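Long-range contact in putative oxidoreductase (Pseudomonas putida, PDB 3L6D), which is probably an NADP-dependent oxidoreductase, with a Rossmann-type nucleotide-binding domain and a helical domain like that of reductive aminases: residues B[229-243]-B[277-291]. Numbering follows the deposited sequence.
Sequences RLETQDFKGDQARLD and AAMGYGDQDIAATTK
The guanidinium of Arg-229 and the carboxylate of Asp-285 stack nearly flat, their planes 11° apart, with Asp-285 OD1 over one guanidinium face, 3.1 Å from Arg-229 NE. This salt bridge is purely electrostatic, because no N-H points at that oxygen; at the edge, Arg-229 NH2 meets Asp-238 OD1 in the guanidinium plane, and NH1 donates to Asp-234 O. Arginine suits the place as a flat cation with a face for one carboxylate and N-H groups round its edge for further acceptors. A leucine in its place would probably leave Asp-285 and Asp-238 without their shared counter-charge and Asp-234 O without its donor, freeing the 234-238 loop to shift. The Phe-235 ring carries Lys-291 on one face, CD 3.7 Å from the centroid (CH-pi) and NZ 4.2 Å from it (cation-pi), with Ala-287 O at the edge. A bend at chi3 (67°) brings NZ back over the ring, and Gln-284 OE1 accepts from it. Asp-283 CA lies over one face of the Arg-241 guanidinium; the Asp-243 carboxylate meets its edge, NE donating to OD2.

Both segments belong to the helical C-terminal domain: the loop joining helices 204-232 and 242-259 packs on the chain leaving helix 264-281, which Gly-280 ends in a Schellman motif. Arg-241 and Asp-285 form a single beta bridge, Leu-242 N donating to Gln-284 O (2.7 Å). Asp-243 N donates to Gly-282 O, where glycine suits because a CB would press on Asp-243 CB. Leu-242 sends CD2 to Ala-277 CB (3.8 Å) and packs CD1 against Thr-289 OG1 (3.3 Å).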
loop_
_atom_site.group_PDB
_atom_site.type_symbol
_atom_site.label_atom_id
_atom_site.label_comp_id
_atom_site.label_asym_id
_atom_site.label_seq_id
_atom_site.Cartn_x
_atom_site.Cartn_y
_atom_site.Cartn_z
ATOM N N ARG B 229 0.004 13.643 10.428
ATOM C CA ARG B 229 0.056 15.010 9.958
ATOM C C ARG B 229 -1.298 15.546 9.531
ATOM O O ARG B 229 -1.597 16.707 9.808
ATOM C CB ARG B 229 1.079 15.153 8.844
ATOM C CG ARG B 229 2.504 15.103 9.409
ATOM C CD ARG B 229 3.507 15.069 8.309
ATOM N NE ARG B 229 4.889 15.162 8.790
ATOM C CZ ARG B 229 5.525 16.298 9.061
ATOM N NH1 ARG B 229 4.907 17.463 8.924
ATOM N NH2 ARG B 229 6.793 16.272 9.464
ATOM N N LEU B 230 -2.107 14.724 8.859
ATOM C CA LEU B 230 -3.439 15.160 8.449
ATOM C C LEU B 230 -4.338 15.453 9.659
ATOM O O LEU B 230 -5.129 16.426 9.644
ATOM C CB LEU B 230 -4.083 14.129 7.525
ATOM C CG LEU B 230 -3.488 13.936 6.140
ATOM C CD1 LEU B 230 -4.087 12.682 5.459
ATOM C CD2 LEU B 230 -3.675 15.212 5.271
ATOM N N GLU B 231 -4.204 14.637 10.687
ATOM C CA GLU B 231 -4.890 14.824 11.938
ATOM C C GLU B 231 -4.465 16.055 12.708
ATOM O O GLU B 231 -5.268 16.713 13.276
ATOM C CB GLU B 231 -4.754 13.595 12.803
ATOM C CG GLU B 231 -5.614 12.471 12.356
ATOM C CD GLU B 231 -5.403 11.230 13.119
ATOM O OE1 GLU B 231 -4.474 11.123 13.881
ATOM O OE2 GLU B 231 -6.193 10.336 12.973
ATOM N N THR B 232 -3.184 16.325 12.757
ATOM C CA THR B 232 -2.662 17.501 13.420
ATOM C C THR B 232 -2.575 18.725 12.536
ATOM O O THR B 232 -2.278 19.781 12.999
ATOM C CB THR B 232 -1.289 17.240 13.992
ATOM O OG1 THR B 232 -0.392 16.948 12.939
ATOM C CG2 THR B 232 -1.303 16.085 14.901
ATOM N N GLN B 233 -2.808 18.557 11.261
ATOM C CA GLN B 233 -2.680 19.618 10.299
ATOM C C GLN B 233 -1.279 20.218 10.294
ATOM O O GLN B 233 -1.111 21.398 10.088
ATOM C CB GLN B 233 -3.717 20.705 10.524
ATOM C CG GLN B 233 -5.106 20.394 10.015
ATOM C CD GLN B 233 -5.218 20.397 8.523
ATOM O OE1 GLN B 233 -5.194 21.439 7.900
ATOM N NE2 GLN B 233 -5.361 19.214 7.936
ATOM N N ASP B 234 -0.279 19.388 10.494
ATOM C CA ASP B 234 1.078 19.843 10.499
ATOM C C ASP B 234 1.753 19.463 9.213
ATOM O O ASP B 234 2.097 18.341 9.008
ATOM C CB ASP B 234 1.801 19.187 11.643
ATOM C CG ASP B 234 3.233 19.516 11.664
ATOM O OD1 ASP B 234 3.967 18.879 12.409
ATOM O OD2 ASP B 234 3.632 20.405 10.921
ATOM N N PHE B 235 1.984 20.435 8.374
ATOM C CA PHE B 235 2.545 20.199 7.063
ATOM C C PHE B 235 3.953 20.791 6.920
ATOM O O PHE B 235 4.422 21.049 5.796
ATOM C CB PHE B 235 1.600 20.735 5.982
ATOM C CG PHE B 235 0.261 20.049 5.966
ATOM C CD1 PHE B 235 0.097 18.813 5.307
ATOM C CD2 PHE B 235 -0.830 20.612 6.627
ATOM C CE1 PHE B 235 -1.134 18.162 5.291
ATOM C CE2 PHE B 235 -2.074 19.972 6.619
ATOM C CZ PHE B 235 -2.227 18.735 5.945
ATOM N N LYS B 236 4.630 20.976 8.054
ATOM C CA LYS B 236 5.963 21.589 8.050
ATOM C C LYS B 236 6.892 20.712 7.229
ATOM O O LYS B 236 6.930 19.489 7.414
ATOM C CB LYS B 236 6.513 21.780 9.466
ATOM C CG LYS B 236 5.729 22.750 10.350
ATOM C CD LYS B 236 6.029 22.492 11.848
ATOM C CE LYS B 236 5.087 23.260 12.792
ATOM N NZ LYS B 236 5.286 22.879 14.237
ATOM N N GLY B 237 7.684 21.344 6.373
ATOM C CA GLY B 237 8.540 20.649 5.445
ATOM C C GLY B 237 9.833 20.218 6.076
ATOM O O GLY B 237 10.855 20.097 5.438
ATOM N N ASP B 238 9.774 19.938 7.359
ATOM C CA ASP B 238 10.954 19.499 8.026
ATOM C C ASP B 238 11.497 18.206 7.511
ATOM O O ASP B 238 12.687 18.057 7.435
ATOM C CB ASP B 238 10.798 19.469 9.552
ATOM C CG ASP B 238 9.663 18.579 10.033
ATOM O OD1 ASP B 238 8.507 19.017 10.003
ATOM O OD2 ASP B 238 9.933 17.458 10.508
ATOM N N GLN B 239 10.676 17.220 7.223
ATOM C CA GLN B 239 11.254 15.944 6.794
ATOM C C GLN B 239 11.195 15.440 5.320
ATOM O O GLN B 239 12.119 14.823 4.823
ATOM C CB GLN B 239 10.750 14.876 7.749
ATOM C CG GLN B 239 11.224 13.493 7.465
ATOM C CD GLN B 239 11.548 12.730 8.725
ATOM O OE1 GLN B 239 12.397 11.881 8.740
ATOM N NE2 GLN B 239 10.843 13.041 9.780
ATOM N N ALA B 240 10.063 15.657 4.679
ATOM C CA ALA B 240 9.764 15.160 3.371
ATOM C C ALA B 240 9.164 16.218 2.479
ATOM O O ALA B 240 7.988 16.202 2.281
ATOM C CB ALA B 240 8.847 14.025 3.494
ATOM N N ARG B 241 9.949 17.141 1.967
ATOM C CA ARG B 241 9.404 18.210 1.162
ATOM C C ARG B 241 8.722 17.741 -0.090
ATOM O O ARG B 241 9.193 16.901 -0.776
ATOM C CB ARG B 241 10.497 19.200 0.780
ATOM C CG ARG B 241 10.967 20.029 1.915
ATOM C CD ARG B 241 12.013 21.016 1.496
ATOM N NE ARG B 241 11.583 21.845 0.397
ATOM C CZ ARG B 241 11.512 23.155 0.461
ATOM N NH1 ARG B 241 11.824 23.768 1.584
ATOM N NH2 ARG B 241 11.122 23.845 -0.585
ATOM N N LEU B 242 7.609 18.349 -0.394
ATOM C CA LEU B 242 6.899 18.033 -1.617
ATOM C C LEU B 242 7.748 18.323 -2.870
ATOM O O LEU B 242 7.763 17.496 -3.786
ATOM C CB LEU B 242 5.550 18.743 -1.654
ATOM C CG LEU B 242 4.582 18.278 -2.737
ATOM C CD1 LEU B 242 3.195 18.222 -2.179
ATOM C CD2 LEU B 242 4.665 19.225 -3.945
ATOM N N ASP B 243 8.452 19.455 -2.915
ATOM C CA ASP B 243 9.219 19.787 -4.123
ATOM C C ASP B 243 10.361 18.817 -4.387
ATOM O O ASP B 243 10.597 18.461 -5.522
ATOM C CB ASP B 243 9.706 21.256 -4.184
ATOM C CG ASP B 243 10.534 21.684 -2.974
ATOM O OD1 ASP B 243 10.725 22.904 -2.848
ATOM O OD2 ASP B 243 10.989 20.859 -2.151
ATOM N N ALA B 277 2.999 21.024 -6.492
ATOM C CA ALA B 277 4.178 21.910 -6.472
ATOM C C ALA B 277 3.868 23.263 -7.124
ATOM O O ALA B 277 4.188 24.309 -6.561
ATOM C CB ALA B 277 5.364 21.248 -7.140
ATOM N N ALA B 278 3.217 23.242 -8.288
ATOM C CA ALA B 278 2.913 24.475 -9.017
ATOM C C ALA B 278 1.848 25.302 -8.286
ATOM O O ALA B 278 1.628 26.464 -8.613
ATOM C CB ALA B 278 2.459 24.155 -10.446
HETATM N N MSE B 279 1.192 24.701 -7.295
HETATM C CA MSE B 279 0.134 25.381 -6.559
HETATM C C MSE B 279 0.624 26.038 -5.276
HETATM O O MSE B 279 -0.175 26.578 -4.521
HETATM C CB MSE B 279 -1.018 24.413 -6.234
HETATM C CG MSE B 279 -2.010 24.176 -7.378
HETATM SE SE MSE B 279 -3.381 22.817 -6.934
HETATM C CE MSE B 279 -4.445 23.850 -5.628
ATOM N N GLY B 280 1.922 25.969 -5.006
ATOM C CA GLY B 280 2.446 26.528 -3.763
ATOM C C GLY B 280 2.756 25.554 -2.635
ATOM O O GLY B 280 3.284 25.964 -1.595
ATOM N N TYR B 281 2.471 24.264 -2.836
ATOM C CA TYR B 281 2.709 23.263 -1.789
ATOM C C TYR B 281 4.129 22.707 -1.708
ATOM O O TYR B 281 4.410 21.881 -0.838
ATOM C CB TYR B 281 1.702 22.114 -1.878
ATOM C CG TYR B 281 0.303 22.570 -1.628
ATOM C CD1 TYR B 281 -0.093 22.995 -0.358
ATOM C CD2 TYR B 281 -0.627 22.595 -2.655
ATOM C CE1 TYR B 281 -1.371 23.446 -0.117
ATOM C CE2 TYR B 281 -1.925 23.034 -2.425
ATOM C CZ TYR B 281 -2.286 23.456 -1.151
ATOM O OH TYR B 281 -3.574 23.885 -0.922
ATOM N N GLY B 282 5.023 23.184 -2.571
ATOM C CA GLY B 282 6.385 22.623 -2.676
ATOM C C GLY B 282 7.211 22.536 -1.400
ATOM O O GLY B 282 7.951 21.552 -1.187
ATOM N N ASP B 283 7.088 23.543 -0.542
ATOM C CA ASP B 283 7.870 23.581 0.684
ATOM C C ASP B 283 7.203 22.846 1.851
ATOM O O ASP B 283 7.743 22.800 2.958
ATOM C CB ASP B 283 8.192 25.030 1.076
ATOM C CG ASP B 283 6.953 25.854 1.373
ATOM O OD1 ASP B 283 5.830 25.414 1.053
ATOM O OD2 ASP B 283 7.096 26.961 1.924
ATOM N N GLN B 284 6.018 22.289 1.618
ATOM C CA GLN B 284 5.346 21.511 2.668
ATOM C C GLN B 284 5.653 20.002 2.623
ATOM O O GLN B 284 6.223 19.507 1.657
ATOM C CB GLN B 284 3.837 21.765 2.640
ATOM C CG GLN B 284 3.463 23.231 2.838
ATOM C CD GLN B 284 1.985 23.440 2.754
ATOM O OE1 GLN B 284 1.196 22.609 3.220
ATOM N NE2 GLN B 284 1.581 24.558 2.150
ATOM N N ASP B 285 5.277 19.298 3.688
ATOM C CA ASP B 285 5.339 17.847 3.755
ATOM C C ASP B 285 4.539 17.271 2.586
ATOM O O ASP B 285 3.546 17.866 2.123
ATOM C CB ASP B 285 4.780 17.350 5.090
ATOM C CG ASP B 285 4.920 15.832 5.276
ATOM O OD1 ASP B 285 5.949 15.383 5.832
ATOM O OD2 ASP B 285 3.995 15.077 4.895
ATOM N N ILE B 286 5.022 16.133 2.106
ATOM C CA ILE B 286 4.430 15.390 0.997
ATOM C C ILE B 286 2.931 15.120 1.216
ATOM O O ILE B 286 2.138 15.116 0.249
ATOM C CB ILE B 286 5.252 14.113 0.739
ATOM C CG1 ILE B 286 4.801 13.395 -0.546
ATOM C CG2 ILE B 286 5.231 13.172 2.001
ATOM C CD1 ILE B 286 4.897 14.246 -1.819
ATOM N N ALA B 287 2.523 14.971 2.475
ATOM C CA ALA B 287 1.094 14.793 2.784
ATOM C C ALA B 287 0.237 16.000 2.364
ATOM O O ALA B 287 -0.974 15.853 2.256
ATOM C CB ALA B 287 0.872 14.463 4.255
ATOM N N ALA B 288 0.850 17.161 2.091
ATOM C CA ALA B 288 0.077 18.333 1.633
ATOM C C ALA B 288 -0.492 18.093 0.248
ATOM O O ALA B 288 -1.370 18.847 -0.221
ATOM C CB ALA B 288 0.924 19.614 1.626
ATOM N N THR B 289 0.012 17.067 -0.425
ATOM C CA THR B 289 -0.577 16.626 -1.689
ATOM C C THR B 289 -2.094 16.475 -1.515
ATOM O O THR B 289 -2.873 16.825 -2.406
ATOM C CB THR B 289 0.036 15.295 -2.177
ATOM O OG1 THR B 289 1.444 15.457 -2.371
ATOM C CG2 THR B 289 -0.587 14.854 -3.521
ATOM N N THR B 290 -2.505 15.933 -0.363
ATOM C CA THR B 290 -3.909 15.842 -0.001
ATOM C C THR B 290 -4.707 17.136 -0.222
ATOM O O THR B 290 -5.813 17.107 -0.825
ATOM C CB THR B 290 -4.046 15.355 1.473
ATOM O OG1 THR B 290 -3.360 14.088 1.592
ATOM C CG2 THR B 290 -5.489 15.136 1.821
ATOM N N LYS B 291 -4.174 18.255 0.271
ATOM C CA LYS B 291 -4.846 19.559 0.170
ATOM C C LYS B 291 -5.022 20.062 -1.268
ATOM O O LYS B 291 -5.941 20.844 -1.529
ATOM C CB LYS B 291 -4.110 20.627 0.995
ATOM C CG LYS B 291 -4.270 20.496 2.516
ATOM C CD LYS B 291 -3.038 21.011 3.295
ATOM C CE LYS B 291 -2.819 22.499 3.190
ATOM N NZ LYS B 291 -1.484 22.920 3.730
HETATM O O HOH W 1 -2.873 23.319 6.384
HETATM O O HOH W 2 10.847 22.768 4.009
#